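Local coordinates for protein probable thiol peroxidase (Chromobacterium violaceum, PDB 3KEB) that probably reduces peroxides as a thiol-dependent peroxidase of the redoxin family, which belongs to the thioredoxin clan, at residues F6-Y10 / R154-T158; V34-K38 / P93-A97; F76-W80 / I167-Q172; R117-K121 / S133-S137. All blocks are in the same frame, centred on the assembly; numbering follows the deposited sequence. Where two conformers were deposited one is given.

Contact 1: residues F6-Y10 / R154-T158; sequences FWVQY and RLANT
The carbonyl oxygen of Ala156 takes the backbone N-H of Gln9, with Gln9 N 2.8 Å from Ala156 O. In return Thr158 N donates to Gln9 O at 3.0 Å. CA-H...O contacts from Val8 and Asn157 reach these same two oxygens. Further along, the Arg154 guanidinium lies flat on one face of the Phe6 ring, centres 4.2 Å apart and planes at 21°. This is an off-centre cation-pi stack. Phe6 holds CG anti to its backbone N (chi1 -165°), which swings the ring toward Arg154. The ring edge then meets Leu155 O, 3.6 Å from Phe6 CE2. A hydrogen bond from Arg154 NH1 to Gly124 O also helps to hold the guanidinium. Val8 CG2 packs against Leu155 O at 3.4 Å and near the methyl of Thr158. Thr158 OG1 sits at the edge of the Tyr10 ring, close to its plane, and is hydrogen-bonded to His64. Strand 7-10 pairs antiparallel with strand 13-16, and the single beta bridge between Gln9 and Asn157 ties this N-terminal beta hairpin to the loop that leaves strand 149-154 of the thioredoxin-like core.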
loop_
_atom_site.group_PDB
_atom_site.type_symbol
_atom_site.label_atom_id
_atom_site.label_comp_id
_atom_site.label_asym_id
_atom_site.label_seq_id
_atom_site.Cartn_x
_atom_site.Cartn_y
_atom_site.Cartn_z
ATOM N N PHE A 6 5.744 -6.237 -22.622
ATOM C CA PHE A 6 5.524 -7.408 -21.770
ATOM C C PHE A 6 4.066 -7.510 -21.260
ATOM O O PHE A 6 3.456 -6.499 -21.044
ATOM C CB PHE A 6 6.480 -7.332 -20.602
ATOM C CG PHE A 6 6.606 -8.630 -19.867
ATOM C CD1 PHE A 6 7.469 -9.614 -20.298
ATOM C CD2 PHE A 6 5.784 -8.896 -18.801
ATOM C CE1 PHE A 6 7.553 -10.835 -19.602
ATOM C CE2 PHE A 6 5.824 -10.109 -18.175
ATOM C CZ PHE A 6 6.721 -11.059 -18.577
ATOM N N TRP A 7 3.563 -8.745 -20.996
ATOM C CA TRP A 7 2.215 -8.959 -20.482
ATOM C C TRP A 7 2.246 -9.979 -19.384
ATOM O O TRP A 7 2.994 -10.958 -19.451
ATOM C CB TRP A 7 1.262 -9.509 -21.560
ATOM C CG TRP A 7 1.091 -8.662 -22.738
ATOM C CD1 TRP A 7 1.962 -8.540 -23.793
ATOM C CD2 TRP A 7 -0.013 -7.800 -23.028
ATOM N NE1 TRP A 7 1.485 -7.650 -24.691
ATOM C CE2 TRP A 7 0.276 -7.167 -24.262
ATOM C CE3 TRP A 7 -1.211 -7.498 -22.373
ATOM C CZ2 TRP A 7 -0.602 -6.244 -24.872
ATOM C CZ3 TRP A 7 -2.100 -6.578 -22.980
ATOM C CH2 TRP A 7 -1.781 -5.962 -24.220
ATOM N N VAL A 8 1.384 -9.760 -18.388
ATOM C CA VAL A 8 1.202 -10.697 -17.318
ATOM C C VAL A 8 -0.256 -11.118 -17.314
ATOM O O VAL A 8 -1.175 -10.286 -17.448
ATOM C CB VAL A 8 1.662 -10.117 -15.909
ATOM C CG1 VAL A 8 0.809 -8.901 -15.497
ATOM C CG2 VAL A 8 1.700 -11.249 -14.853
ATOM N N GLN A 9 -0.464 -12.416 -17.159
ATOM C CA GLN A 9 -1.783 -12.993 -17.065
ATOM C C GLN A 9 -2.185 -13.135 -15.607
ATOM O O GLN A 9 -1.450 -13.724 -14.807
ATOM C CB GLN A 9 -1.794 -14.369 -17.739
ATOM C CG GLN A 9 -3.193 -14.989 -17.941
ATOM C CD GLN A 9 -3.997 -14.427 -19.160
ATOM O OE1 GLN A 9 -3.410 -14.007 -20.194
ATOM N NE2 GLN A 9 -5.351 -14.433 -19.039
ATOM N N TYR A 10 -3.371 -12.603 -15.295
ATOM C CA TYR A 10 -3.926 -12.621 -13.942
ATOM C C TYR A 10 -5.338 -13.137 -14.107
ATOM O O TYR A 10 -6.213 -12.431 -14.544
ATOM C CB TYR A 10 -3.882 -11.199 -13.319
ATOM C CG TYR A 10 -4.633 -11.053 -12.022
ATOM C CD1 TYR A 10 -4.264 -11.779 -10.913
ATOM C CD2 TYR A 10 -5.671 -10.141 -11.890
ATOM C CE1 TYR A 10 -4.947 -11.650 -9.711
ATOM C CE2 TYR A 10 -6.350 -9.982 -10.670
ATOM C CZ TYR A 10 -5.967 -10.721 -9.594
ATOM O OH TYR A 10 -6.603 -10.584 -8.386
ATOM N N ARG A 154 10.621 -11.758 -15.296
ATOM C CA ARG A 154 9.256 -11.391 -14.903
ATOM C C ARG A 154 8.331 -12.517 -15.184
ATOM O O ARG A 154 8.465 -13.184 -16.196
ATOM C CB ARG A 154 8.809 -10.200 -15.721
ATOM C CG ARG A 154 9.528 -9.050 -15.333
ATOM C CD ARG A 154 9.075 -7.858 -16.099
ATOM N NE ARG A 154 9.563 -7.866 -17.487
ATOM C CZ ARG A 154 9.413 -6.860 -18.345
ATOM N NH1 ARG A 154 8.774 -5.774 -17.994
ATOM N NH2 ARG A 154 9.875 -6.942 -19.613
ATOM N N LEU A 155 7.440 -12.803 -14.250
ATOM C CA LEU A 155 6.469 -13.820 -14.456
ATOM C C LEU A 155 5.455 -13.411 -15.519
ATOM O O LEU A 155 4.908 -12.310 -15.469
ATOM C CB LEU A 155 5.717 -14.122 -13.136
ATOM C CG LEU A 155 6.476 -14.724 -11.980
ATOM C CD1 LEU A 155 5.409 -15.090 -10.856
ATOM C CD2 LEU A 155 7.286 -15.926 -12.485
ATOM N N ALA A 156 5.164 -14.327 -16.432
ATOM C CA ALA A 156 4.118 -14.140 -17.430
ATOM C C ALA A 156 2.698 -14.460 -16.941
ATOM O O ALA A 156 1.742 -14.115 -17.614
ATOM C CB ALA A 156 4.446 -14.914 -18.741
ATOM N N ASN A 157 2.594 -15.113 -15.782
ATOM C CA ASN A 157 1.320 -15.499 -15.177
ATOM C C ASN A 157 1.513 -15.438 -13.668
ATOM O O ASN A 157 2.530 -15.914 -13.189
ATOM C CB ASN A 157 0.891 -16.919 -15.577
ATOM C CG ASN A 157 -0.515 -17.268 -15.111
ATOM O OD1 ASN A 157 -0.797 -17.266 -13.919
ATOM N ND2 ASN A 157 -1.403 -17.602 -16.050
ATOM N N THR A 158 0.530 -14.893 -12.940
ATOM C CA THR A 158 0.651 -14.635 -11.520
ATOM C C THR A 158 0.685 -15.864 -10.669
ATOM O O THR A 158 1.142 -15.751 -9.501
ATOM C CB THR A 158 -0.494 -13.715 -11.033
ATOM O OG1 THR A 158 -1.741 -14.300 -11.337
ATOM C CG2 THR A 158 -0.417 -12.304 -11.675
#

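Contact 2: residues V34-K38 / P93-A97; sequences VDDQK and PSSLA
Pro93 lays its ring against strand 32-35 and the turn that follows, with its CG 3.9 Å from Val34 CG1. In this thioredoxin-like fold, the type I beta turn from Asp35 to Lys38 meets the first turn of helix 93-103. No hydrogen bond joins the two segments. The Pro93 ring crosses the Val34 side chain at about a right angle. Its CB rests on the backbone, 3.5 Å from Asp35 O. The aliphatic part of Lys38 also crosses the proline, with Lys38 CG 4.1 Å from Pro93 CB. The turn is closed by the bond from Lys38 N to Asp35 O. A weak bond from Gln37 N to Asp35 OD1 helps to hold it. Asp35 OD1 also accepts the backbone N-H of His39.

Asp36 sits against the next turn of the helix. Its CB packs 3.7 Å from Leu96 CB. Its CG lies between the backbone N and carbonyl carbon (chi1 64°), and the carboxylate goes on to a salt bridge with Arg100 on the same helix. The Lys38 chain runs out straight and bends at its last torsion. Its NZ pairs with Glu61 of the second subunit, which also binds Ser94 OG, so the contact forms part of the dimer interface. Tyr135 of that subunit packs on Pro93 and Lys38. The methyl of Ala97 abuts the turn, with Ala97 CB 3.4 Å from Asp36 O.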
loop_
_atom_site.group_PDB
_atom_site.type_symbol
_atom_site.label_atom_id
_atom_site.label_comp_id
_atom_site.label_asym_id
_atom_site.label_seq_id
_atom_site.Cartn_x
_atom_site.Cartn_y
_atom_site.Cartn_z
ATOM N N VAL A 34 10.557 2.485 1.403
ATOM C CA VAL A 34 10.407 2.533 2.844
ATOM C C VAL A 34 10.117 1.135 3.344
ATOM O O VAL A 34 9.341 0.394 2.786
ATOM C CB VAL A 34 9.345 3.563 3.287
ATOM C CG1 VAL A 34 8.104 3.359 2.538
ATOM C CG2 VAL A 34 9.096 3.489 4.792
ATOM N N ASP A 35 10.809 0.731 4.382
ATOM C CA ASP A 35 10.665 -0.630 4.900
ATOM C C ASP A 35 9.533 -0.772 5.898
ATOM O O ASP A 35 8.850 0.182 6.223
ATOM C CB ASP A 35 11.995 -1.128 5.480
ATOM C CG ASP A 35 12.394 -0.475 6.796
ATOM O OD1 ASP A 35 11.581 0.096 7.589
ATOM O OD2 ASP A 35 13.640 -0.587 7.096
ATOM N N ASP A 36 9.357 -1.977 6.419
ATOM C CA ASP A 36 8.229 -2.243 7.284
ATOM C C ASP A 36 8.218 -1.540 8.632
ATOM O O ASP A 36 7.145 -1.433 9.265
ATOM C CB ASP A 36 7.981 -3.742 7.436
ATOM C CG ASP A 36 9.132 -4.490 8.130
ATOM O OD1 ASP A 36 10.278 -4.415 7.675
ATOM O OD2 ASP A 36 8.885 -5.137 9.173
ATOM N N GLN A 37 9.357 -1.038 9.083
ATOM C CA GLN A 37 9.405 -0.181 10.274
ATOM C C GLN A 37 9.440 1.289 9.937
ATOM O O GLN A 37 9.793 2.100 10.778
ATOM C CB GLN A 37 10.636 -0.525 11.099
ATOM C CG GLN A 37 10.638 -2.020 11.549
ATOM C CD GLN A 37 11.956 -2.427 12.201
ATOM O OE1 GLN A 37 12.878 -2.910 11.522
ATOM N NE2 GLN A 37 12.071 -2.188 13.511
ATOM N N LYS A 38 9.078 1.621 8.701
ATOM C CA LYS A 38 8.943 3.022 8.245
ATOM C C LYS A 38 10.262 3.787 8.008
ATOM O O LYS A 38 10.248 5.004 7.717
ATOM C CB LYS A 38 7.954 3.811 9.122
ATOM C CG LYS A 38 6.577 3.144 9.230
ATOM C CD LYS A 38 5.645 4.052 9.981
ATOM C CE LYS A 38 4.234 3.534 10.234
ATOM N NZ LYS A 38 4.211 2.277 11.115
ATOM N N PRO A 93 3.783 0.143 4.566
ATOM C CA PRO A 93 4.660 -0.349 5.606
ATOM C C PRO A 93 3.913 -1.031 6.754
ATOM O O PRO A 93 4.380 -2.050 7.272
ATOM C CB PRO A 93 5.377 0.900 6.068
ATOM C CG PRO A 93 5.417 1.798 4.867
ATOM C CD PRO A 93 4.092 1.523 4.158
ATOM N N SER A 94 2.784 -0.487 7.169
ATOM C CA SER A 94 2.002 -1.087 8.269
ATOM C C SER A 94 1.597 -2.542 7.960
ATOM O O SER A 94 1.631 -3.420 8.859
ATOM C CB SER A 94 0.747 -0.242 8.561
ATOM O OG SER A 94 1.134 1.147 8.681
ATOM N N SER A 95 1.101 -2.775 6.747
ATOM C CA SER A 95 0.742 -4.141 6.329
ATOM C C SER A 95 1.947 -5.069 6.210
ATOM O O SER A 95 1.840 -6.240 6.536
ATOM C CB SER A 95 -0.017 -4.145 4.998
ATOM O OG SER A 95 -1.196 -3.377 5.132
ATOM N N LEU A 96 3.085 -4.545 5.757
ATOM C CA LEU A 96 4.333 -5.341 5.681
ATOM C C LEU A 96 4.754 -5.749 7.120
ATOM O O LEU A 96 5.124 -6.897 7.375
ATOM C CB LEU A 96 5.415 -4.556 4.941
ATOM C CG LEU A 96 5.168 -4.312 3.453
ATOM C CD1 LEU A 96 6.233 -3.347 2.828
ATOM C CD2 LEU A 96 5.100 -5.640 2.702
ATOM N N ALA A 97 4.662 -4.817 8.066
ATOM C CA ALA A 97 4.966 -5.105 9.459
ATOM C C ALA A 97 4.041 -6.165 10.035
ATOM O O ALA A 97 4.495 -7.092 10.757
ATOM C CB ALA A 97 4.975 -3.829 10.281
#

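Contact 3: residues F76-W80 / I167-Q172; sequences FLDSW and IEKLLQ
Ile167 begins the contact by placing CG2 3.7 Å from Phe76 CZ. The side chain also packs on Ile140 and Leu142 of strand 139-143. Glu168 follows and supplies the one hydrogen bond between the segments. Trp80 NE1 donates to Glu168 OE1 at 2.8 Å, nearly straight at 166°. The oxygen lies close to the indole plane, but the N-H meets the carboxylate from above its own plane. A bend at chi2 (74°) brings the carboxylate round to the indole. The same OE1 is 3.6 Å from Phe76 CE1, and the carboxylate stands perpendicular to the Phe76 ring. Leu171, one turn on, lies over a face of the indole. Its CD1 is 3.5 Å from the centroid of the five-membered ring and almost on the ring normal, a CH-pi contact. Its CB covers the six-membered part, 3.5 Å from Trp80 CZ2. Leu171 CD1 also touches Phe76 CZ at 3.9 Å, filling the corner between the two aromatic side chains. Gln172 adds a light touch, with its backbone N near Trp80 CH2. This is a surface contact of the thioredoxin-like fold in which the C-terminal end of helix 67-77 and the turn after it pack on helix 164-177.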
loop_
_atom_site.group_PDB
_atom_site.type_symbol
_atom_site.label_atom_id
_atom_site.label_comp_id
_atom_site.label_asym_id
_atom_site.label_seq_id
_atom_site.Cartn_x
_atom_site.Cartn_y
_atom_site.Cartn_z
ATOM N N PHE A 76 14.004 -22.009 -1.752
ATOM C CA PHE A 76 15.143 -22.009 -2.664
ATOM C C PHE A 76 16.383 -21.515 -1.941
ATOM O O PHE A 76 17.462 -22.093 -2.066
ATOM C CB PHE A 76 14.856 -21.043 -3.791
ATOM C CG PHE A 76 16.020 -20.775 -4.638
ATOM C CD1 PHE A 76 16.557 -21.802 -5.427
ATOM C CD2 PHE A 76 16.571 -19.516 -4.681
ATOM C CE1 PHE A 76 17.654 -21.549 -6.224
ATOM C CE2 PHE A 76 17.683 -19.260 -5.493
ATOM C CZ PHE A 76 18.187 -20.277 -6.278
ATOM N N LEU A 77 16.223 -20.416 -1.218
ATOM C CA LEU A 77 17.330 -19.744 -0.531
ATOM C C LEU A 77 17.863 -20.507 0.686
ATOM O O LEU A 77 18.923 -20.144 1.229
ATOM C CB LEU A 77 16.942 -18.320 -0.140
ATOM C CG LEU A 77 16.777 -17.262 -1.196
ATOM C CD1 LEU A 77 16.250 -15.989 -0.563
ATOM C CD2 LEU A 77 18.094 -17.055 -1.888
ATOM N N ASP A 78 17.252 -21.613 1.097
ATOM C CA ASP A 78 17.891 -22.451 2.094
ATOM C C ASP A 78 19.301 -22.890 1.654
ATOM O O ASP A 78 20.179 -23.127 2.507
ATOM C CB ASP A 78 17.086 -23.736 2.424
ATOM C CG ASP A 78 15.793 -23.449 3.163
ATOM O OD1 ASP A 78 15.712 -22.404 3.843
ATOM O OD2 ASP A 78 14.890 -24.297 3.074
ATOM N N SER A 79 19.481 -23.071 0.356
ATOM C CA SER A 79 20.780 -23.438 -0.221
ATOM C C SER A 79 21.782 -22.275 -0.367
ATOM O O SER A 79 22.933 -22.509 -0.689
ATOM C CB SER A 79 20.552 -24.051 -1.615
ATOM O OG SER A 79 19.856 -25.284 -1.542
ATOM N N TRP A 80 21.338 -21.031 -0.190
ATOM C CA TRP A 80 22.136 -19.834 -0.511
ATOM C C TRP A 80 21.925 -18.794 0.598
ATOM O O TRP A 80 21.349 -17.721 0.353
ATOM C CB TRP A 80 21.754 -19.299 -1.891
ATOM C CG TRP A 80 21.902 -20.337 -2.974
ATOM C CD1 TRP A 80 20.883 -21.043 -3.596
ATOM C CD2 TRP A 80 23.127 -20.806 -3.566
ATOM N NE1 TRP A 80 21.414 -21.926 -4.495
ATOM C CE2 TRP A 80 22.783 -21.811 -4.495
ATOM C CE3 TRP A 80 24.489 -20.501 -3.379
ATOM C CZ2 TRP A 80 23.741 -22.492 -5.250
ATOM C CZ3 TRP A 80 25.454 -21.192 -4.153
ATOM C CH2 TRP A 80 25.069 -22.154 -5.069
ATOM N N ILE A 167 18.269 -20.124 -11.880
ATOM C CA ILE A 167 19.039 -19.339 -10.900
ATOM C C ILE A 167 20.058 -20.252 -10.184
ATOM O O ILE A 167 21.244 -19.902 -10.062
ATOM C CB ILE A 167 18.108 -18.624 -9.880
ATOM C CG1 ILE A 167 17.062 -17.765 -10.602
ATOM C CG2 ILE A 167 18.943 -17.822 -8.884
ATOM C CD1 ILE A 167 16.023 -17.041 -9.672
ATOM N N GLU A 168 19.616 -21.418 -9.716
ATOM C CA GLU A 168 20.536 -22.425 -9.117
ATOM C C GLU A 168 21.750 -22.721 -10.018
ATOM O O GLU A 168 22.887 -22.775 -9.570
ATOM C CB GLU A 168 19.793 -23.734 -8.838
ATOM C CG GLU A 168 20.602 -24.902 -8.210
ATOM C CD GLU A 168 20.933 -24.727 -6.723
ATOM O OE1 GLU A 168 20.226 -24.000 -5.960
ATOM O OE2 GLU A 168 21.930 -25.346 -6.305
ATOM N N LYS A 169 21.508 -22.900 -11.309
ATOM C CA LYS A 169 22.590 -23.277 -12.212
ATOM C C LYS A 169 23.636 -22.143 -12.272
ATOM O O LYS A 169 24.848 -22.404 -12.220
ATOM C CB LYS A 169 21.985 -23.608 -13.581
ATOM C CG LYS A 169 22.921 -24.121 -14.610
ATOM C CD LYS A 169 22.136 -24.578 -15.868
ATOM C CE LYS A 169 23.086 -24.863 -17.030
ATOM N NZ LYS A 169 24.069 -25.896 -16.624
ATOM N N LEU A 170 23.178 -20.897 -12.331
ATOM C CA LEU A 170 24.091 -19.743 -12.307
ATOM C C LEU A 170 24.880 -19.619 -11.013
ATOM O O LEU A 170 26.091 -19.348 -11.036
ATOM C CB LEU A 170 23.340 -18.441 -12.561
ATOM C CG LEU A 170 22.845 -18.259 -13.996
ATOM C CD1 LEU A 170 21.862 -17.081 -14.032
ATOM C CD2 LEU A 170 23.972 -18.079 -15.056
ATOM N N LEU A 171 24.210 -19.845 -9.879
ATOM C CA LEU A 171 24.894 -19.771 -8.610
ATOM C C LEU A 171 25.905 -20.906 -8.469
ATOM O O LEU A 171 26.996 -20.689 -7.941
ATOM C CB LEU A 171 23.913 -19.771 -7.437
ATOM C CG LEU A 171 22.952 -18.549 -7.331
ATOM C CD1 LEU A 171 21.810 -18.899 -6.420
ATOM C CD2 LEU A 171 23.703 -17.253 -6.813
ATOM N N GLN A 172 25.560 -22.112 -8.907
ATOM C CA GLN A 172 26.491 -23.258 -8.833
ATOM C C GLN A 172 27.704 -23.018 -9.735
ATOM O O GLN A 172 28.826 -23.363 -9.379
ATOM C CB GLN A 172 25.799 -24.564 -9.253
ATOM C CG GLN A 172 24.720 -25.085 -8.299
ATOM C CD GLN A 172 23.990 -26.318 -8.837
ATOM O OE1 GLN A 172 23.402 -27.108 -8.079
ATOM N NE2 GLN A 172 23.999 -26.471 -10.154
#

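Contact 4: residues R117-K121 / S133-S137; sequences RDFHK and SGYTS
His120 points its CB toward the loop 133-137, and its imidazole crosses the Thr136 side chain at about a right angle. CG anti to the carbonyl carbon (chi1 -59°) sets the ring under the threonine methyl. From CG outward, every ring atom lies within 4.0 Å of Thr136 CG2. The methyl sits over one face, 3.5 Å from the ring centroid, as a CH-pi contact displaced toward the rim. ND1 turns back to its own segment and makes a weak bond to Arg117 O at 2.7 Å. The same Arg117 O also receives the backbone N of His120. CD2 has Tyr135 O at the ring edge, 3.5 Å away. At the tip, NE2 gives a second weak bond, to Gly134 O at 3.0 Å. Thr136 CG2 comes nearest the ring at this atom, 3.3 Å from NE2. The two weak bonds and the methyl probably limit rotation of the imidazole. Phe119 adds its edge, with CE2 4.4 Å from Thr136 CG2, and stacks on Tyr123. Tyr135 turns away, and its OH is hydrogen-bonded to Ser94 OG of the second subunit. The short helix 119-122 is thus packed by His120 against the loop that leads into strand 139-143 of the central sheet.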
loop_
_atom_site.group_PDB
_atom_site.type_symbol
_atom_site.label_atom_id
_atom_site.label_comp_id
_atom_site.label_asym_id
_atom_site.label_seq_id
_atom_site.Cartn_x
_atom_site.Cartn_y
_atom_site.Cartn_z
ATOM N N ARG A 117 6.167 5.857 -5.993
ATOM C CA ARG A 117 5.679 4.788 -6.846
ATOM C C ARG A 117 6.435 4.709 -8.200
ATOM O O ARG A 117 6.309 3.715 -8.889
ATOM C CB ARG A 117 4.179 4.940 -7.060
ATOM C CG ARG A 117 3.325 4.991 -5.739
ATOM C CD ARG A 117 3.181 3.614 -5.004
ATOM N NE ARG A 117 2.026 3.636 -4.088
ATOM C CZ ARG A 117 1.851 2.877 -2.997
ATOM N NH1 ARG A 117 0.727 2.999 -2.296
ATOM N NH2 ARG A 117 2.772 1.981 -2.618
ATOM N N ASP A 118 7.206 5.751 -8.575
ATOM C CA ASP A 118 8.060 5.727 -9.785
ATOM C C ASP A 118 9.174 4.611 -9.814
ATOM O O ASP A 118 9.807 4.323 -10.864
ATOM C CB ASP A 118 8.723 7.063 -9.928
ATOM C CG ASP A 118 9.915 7.172 -9.057
ATOM O OD1 ASP A 118 9.774 6.994 -7.817
ATOM O OD2 ASP A 118 11.007 7.394 -9.627
ATOM N N PHE A 119 9.389 3.966 -8.682
ATOM C CA PHE A 119 10.095 2.703 -8.652
ATOM C C PHE A 119 9.533 1.770 -9.746
ATOM O O PHE A 119 10.284 1.137 -10.481
ATOM C CB PHE A 119 9.854 2.006 -7.311
ATOM C CG PHE A 119 10.316 0.595 -7.293
ATOM C CD1 PHE A 119 11.657 0.296 -7.065
ATOM C CD2 PHE A 119 9.446 -0.436 -7.541
ATOM C CE1 PHE A 119 12.089 -0.989 -7.089
ATOM C CE2 PHE A 119 9.879 -1.698 -7.582
ATOM C CZ PHE A 119 11.224 -1.990 -7.342
ATOM N N HIS A 120 8.210 1.664 -9.825
ATOM C CA HIS A 120 7.603 0.700 -10.758
ATOM C C HIS A 120 8.078 0.883 -12.209
ATOM O O HIS A 120 8.472 -0.055 -12.859
ATOM C CB HIS A 120 6.073 0.780 -10.757
ATOM C CG HIS A 120 5.384 0.535 -9.448
ATOM N ND1 HIS A 120 5.747 1.110 -8.250
ATOM C CD2 HIS A 120 4.224 -0.128 -9.197
ATOM C CE1 HIS A 120 4.911 0.709 -7.303
ATOM N NE2 HIS A 120 3.963 -0.016 -7.867
ATOM N N LYS A 121 8.061 2.096 -12.737
ATOM C CA LYS A 121 8.456 2.239 -14.106
ATOM C C LYS A 121 9.953 1.992 -14.244
ATOM O O LYS A 121 10.398 1.347 -15.200
ATOM C CB LYS A 121 8.066 3.610 -14.628
ATOM C CG LYS A 121 8.314 3.756 -16.122
ATOM C CD LYS A 121 7.291 4.736 -16.756
ATOM C CE LYS A 121 7.508 4.826 -18.266
ATOM N NZ LYS A 121 6.722 5.947 -18.884
ATOM N N SER A 133 -4.035 -2.406 -11.594
ATOM C CA SER A 133 -3.576 -1.036 -11.642
ATOM C C SER A 133 -2.894 -0.590 -10.343
ATOM O O SER A 133 -3.447 -0.758 -9.218
ATOM C CB SER A 133 -4.758 -0.133 -11.900
ATOM O OG SER A 133 -4.320 1.184 -12.036
ATOM N N GLY A 134 -1.693 -0.056 -10.492
ATOM C CA GLY A 134 -0.858 0.367 -9.355
ATOM C C GLY A 134 0.022 -0.689 -8.723
ATOM O O GLY A 134 0.930 -0.324 -7.896
ATOM N N TYR A 135 -0.186 -1.988 -9.035
ATOM C CA TYR A 135 0.640 -2.979 -8.437
ATOM C C TYR A 135 2.006 -3.097 -9.100
ATOM O O TYR A 135 2.168 -2.766 -10.283
ATOM C CB TYR A 135 -0.040 -4.386 -8.447
ATOM C CG TYR A 135 -1.132 -4.607 -7.420
ATOM C CD1 TYR A 135 -2.402 -4.066 -7.582
ATOM C CD2 TYR A 135 -0.927 -5.467 -6.339
ATOM C CE1 TYR A 135 -3.402 -4.350 -6.659
ATOM C CE2 TYR A 135 -1.907 -5.718 -5.416
ATOM C CZ TYR A 135 -3.142 -5.158 -5.583
ATOM O OH TYR A 135 -4.090 -5.444 -4.671
ATOM N N THR A 136 2.961 -3.690 -8.386
ATOM C CA THR A 136 4.223 -4.112 -9.024
ATOM C C THR A 136 4.033 -5.545 -9.575
ATOM O O THR A 136 3.718 -6.493 -8.828
ATOM C CB THR A 136 5.410 -4.106 -8.079
ATOM O OG1 THR A 136 5.086 -5.088 -7.023
ATOM C CG2 THR A 136 5.600 -2.788 -7.408
ATOM N N SER A 137 4.268 -5.715 -10.871
ATOM C CA SER A 137 4.190 -7.002 -11.508
ATOM C C SER A 137 5.259 -7.954 -10.898
ATOM O O SER A 137 6.350 -7.508 -10.550
ATOM C CB SER A 137 4.334 -6.849 -13.030
ATOM O OG SER A 137 3.724 -7.944 -13.647
#

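Overall arrangement
Along the chain, contact 1 encloses contacts 2 and 4, which follow one another in series. Contact 3 also encloses contact 4, and it crosses contacts 1 and 2. Contact 1 fastens the N-terminal hairpin beside edge strand 149-154, while contact 2 sits by strand 32-35 near the opposite edge of the sheet, their centres 26 Å apart. Contact 3 joins helices 67-77 and 164-177. Contact 4 lies across the chain's centre from it, with 27 Å between their centres. Contacts 1 and 4 touch where Val8 CG1 lies 3.6 Å from Ser137 OG. Contacts 1 and 3 thus tie the chain's two ends to the core, and contacts 2 and 4 of opposite subunits meet at the dimer interface.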